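Local coordinates for prefoldin beta subunit 2 (Thermococcus sp., PDB 3AEI), which probably acts as a beta subunit of the archaeal prefoldin chaperone, which captures unfolded proteins and passes them to the group II chaperonin, at residues 18-23 / 82-87. Residues are numbered along the deposited sequence; the frame is centred on the assembly and turned at random.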
loop_
_atom_site.group_PDB
_atom_site.type_symbol
_atom_site.label_atom_id
_atom_site.label_comp_id
_atom_site.label_asym_id
_atom_site.label_seq_id
_atom_site.Cartn_x
_atom_site.Cartn_y
_atom_site.Cartn_z
ATOM N N THR A 18 -11.715 -12.033 2.625
ATOM C CA THR A 18 -10.745 -11.028 2.172
ATOM C C THR A 18 -9.748 -10.736 3.278
ATOM O O THR A 18 -8.553 -10.668 3.024
ATOM C CB THR A 18 -11.461 -9.735 1.715
ATOM O OG1 THR A 18 -12.101 -10.022 0.473
ATOM C CG2 THR A 18 -10.512 -8.588 1.508
ATOM N N LEU A 19 -10.226 -10.609 4.514
ATOM C CA LEU A 19 -9.292 -10.356 5.637
ATOM C C LEU A 19 -8.369 -11.555 5.839
ATOM O O LEU A 19 -7.157 -11.417 6.037
ATOM C CB LEU A 19 -10.072 -10.152 6.941
ATOM C CG LEU A 19 -10.236 -8.773 7.577
ATOM C CD1 LEU A 19 -10.148 -7.682 6.565
ATOM C CD2 LEU A 19 -11.576 -8.749 8.319
ATOM N N ARG A 20 -8.952 -12.741 5.787
ATOM C CA ARG A 20 -8.198 -13.950 5.990
ATOM C C ARG A 20 -7.118 -14.153 4.937
ATOM O O ARG A 20 -5.981 -14.535 5.253
ATOM C CB ARG A 20 -9.143 -15.150 6.019
ATOM C CG ARG A 20 -8.473 -16.429 6.487
ATOM C CD ARG A 20 -8.182 -17.322 5.308
ATOM N NE ARG A 20 -9.404 -17.710 4.585
ATOM C CZ ARG A 20 -9.426 -18.137 3.312
ATOM N NH1 ARG A 20 -8.305 -18.246 2.601
ATOM N NH2 ARG A 20 -10.584 -18.435 2.730
ATOM N N GLN A 21 -7.460 -13.879 3.687
ATOM C CA GLN A 21 -6.498 -14.068 2.596
ATOM C C GLN A 21 -5.327 -13.093 2.696
ATOM O O GLN A 21 -4.206 -13.402 2.272
ATOM C CB GLN A 21 -7.210 -13.894 1.262
ATOM C CG GLN A 21 -8.148 -15.058 1.001
ATOM C CD GLN A 21 -9.175 -14.767 -0.075
ATOM O OE1 GLN A 21 -9.427 -13.605 -0.425
ATOM N NE2 GLN A 21 -9.822 -15.816 -0.568
ATOM N N SER A 22 -5.607 -11.906 3.232
ATOM C CA SER A 22 -4.549 -10.913 3.344
ATOM C C SER A 22 -3.557 -11.416 4.393
ATOM O O SER A 22 -2.346 -11.304 4.228
ATOM C CB SER A 22 -5.143 -9.561 3.761
ATOM O OG SER A 22 -4.102 -8.635 4.051
ATOM N N LEU A 23 -4.074 -11.990 5.470
ATOM C CA LEU A 23 -3.196 -12.499 6.519
ATOM C C LEU A 23 -2.408 -13.708 6.041
ATOM O O LEU A 23 -1.215 -13.823 6.337
ATOM C CB LEU A 23 -4.022 -12.891 7.757
ATOM C CG LEU A 23 -4.822 -11.792 8.405
ATOM C CD1 LEU A 23 -5.583 -12.413 9.576
ATOM C CD2 LEU A 23 -3.897 -10.674 8.886
ATOM N N LYS A 82 -12.950 -20.351 11.079
ATOM C CA LYS A 82 -14.045 -20.982 11.796
ATOM C C LYS A 82 -15.339 -20.172 11.561
ATOM O O LYS A 82 -16.418 -20.767 11.446
ATOM C CB LYS A 82 -13.663 -21.147 13.277
ATOM C CG LYS A 82 -14.740 -20.843 14.262
ATOM C CD LYS A 82 -14.851 -19.345 14.423
ATOM C CE LYS A 82 -13.748 -18.755 15.286
ATOM N NZ LYS A 82 -13.972 -17.293 15.456
ATOM N N ARG A 83 -15.239 -18.842 11.455
ATOM C CA ARG A 83 -16.419 -18.008 11.164
ATOM C C ARG A 83 -16.880 -18.304 9.727
ATOM O O ARG A 83 -18.086 -18.351 9.464
ATOM C CB ARG A 83 -16.119 -16.499 11.296
ATOM C CG ARG A 83 -16.128 -15.915 12.732
ATOM C CD ARG A 83 -15.824 -14.373 12.774
ATOM N NE ARG A 83 -16.879 -13.564 12.155
ATOM C CZ ARG A 83 -16.744 -12.297 11.759
ATOM N NH1 ARG A 83 -15.587 -11.666 11.914
ATOM N NH2 ARG A 83 -17.768 -11.664 11.190
ATOM N N GLU A 84 -15.940 -18.512 8.804
ATOM C CA GLU A 84 -16.312 -18.818 7.406
ATOM C C GLU A 84 -17.045 -20.157 7.380
ATOM O O GLU A 84 -17.963 -20.366 6.596
ATOM C CB GLU A 84 -15.084 -18.965 6.503
ATOM C CG GLU A 84 -14.258 -17.724 6.325
ATOM C CD GLU A 84 -12.988 -17.984 5.525
ATOM O OE1 GLU A 84 -13.039 -18.765 4.541
ATOM O OE2 GLU A 84 -11.930 -17.396 5.873
ATOM N N LYS A 85 -16.590 -21.071 8.233
ATOM C CA LYS A 85 -17.153 -22.410 8.334
ATOM C C LYS A 85 -18.621 -22.327 8.728
ATOM O O LYS A 85 -19.492 -22.925 8.081
ATOM C CB LYS A 85 -16.362 -23.197 9.385
ATOM C CG LYS A 85 -16.879 -24.595 9.703
ATOM C CD LYS A 85 -16.620 -25.576 8.572
ATOM C CE LYS A 85 -16.491 -27.011 9.101
ATOM N NZ LYS A 85 -17.650 -27.439 9.944
ATOM N N GLU A 86 -18.892 -21.560 9.773
ATOM C CA GLU A 86 -20.262 -21.388 10.265
ATOM C C GLU A 86 -21.186 -20.834 9.178
ATOM O O GLU A 86 -22.294 -21.349 8.955
ATOM C CB GLU A 86 -20.272 -20.435 11.456
ATOM C CG GLU A 86 -19.471 -20.949 12.639
ATOM C CD GLU A 86 -19.177 -19.875 13.677
ATOM O OE1 GLU A 86 -18.667 -20.232 14.760
ATOM O OE2 GLU A 86 -19.445 -18.679 13.414
ATOM N N ILE A 87 -20.734 -19.772 8.521
ATOM C CA ILE A 87 -21.521 -19.140 7.470
ATOM C C ILE A 87 -21.768 -20.104 6.307
ATOM O O ILE A 87 -22.904 -20.212 5.808
ATOM C CB ILE A 87 -20.835 -17.853 6.948
ATOM C CG1 ILE A 87 -20.745 -16.817 8.066
ATOM C CG2 ILE A 87 -21.612 -17.284 5.746
ATOM C CD1 ILE A 87 -19.801 -15.636 7.717
#
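Arg20 and Glu84 join the two long helices of the prefoldin coiled coil through a single two-pronged salt bridge. The guanidinium meets the carboxylate side-on, NE and NH2 each taking a different oxygen. Arg20 NE gives its hydrogen to Glu84 OE2 at 2.9 Å. With an N-H...O angle of 174° this bond is almost straight. Beside it, Arg20 NH2 donates to Glu84 OE1 over 3.1 Å, a little more bent at 161°. Both oxygens receive on their syn lone pairs, and the carboxylate lies at the guanidinium edge, the two planes nearly coplanar.

The two side chains differ in shape. Glu84 runs straight out beyond CG, whereas Arg20 leaves its helix with CG anti to the backbone N (chi1 -169°) and then bends at chi2 and chi3, which turns the NE edge toward the acid. The start of the arginine chain also lies along the acid, with Arg20 CB and CG each 3.6 Å from Glu84 OE2.

The third guanidinium nitrogen, NH1, is paired as well, in a salt bridge to Glu24 one turn further along helix 2-37, so Arg20 serves one acid on the opposing helix and one on its own. Glu84 is buried, its side chain also touching Ile16 and Arg17, while Arg20 packs on Leu80 of helix 59-93. Nearby, Arg83 reaches across to Glu12, a second ionic tie between these antiparallel helices.

With the CA atoms of Arg20 and Glu84 9.6 Å apart, it is the side chains that span the gap between the helices at this point. Two syn bonds from a cation would be expected to favour the ionised form of the buried Glu84, and the paired geometry restricts rotation of its carboxylate.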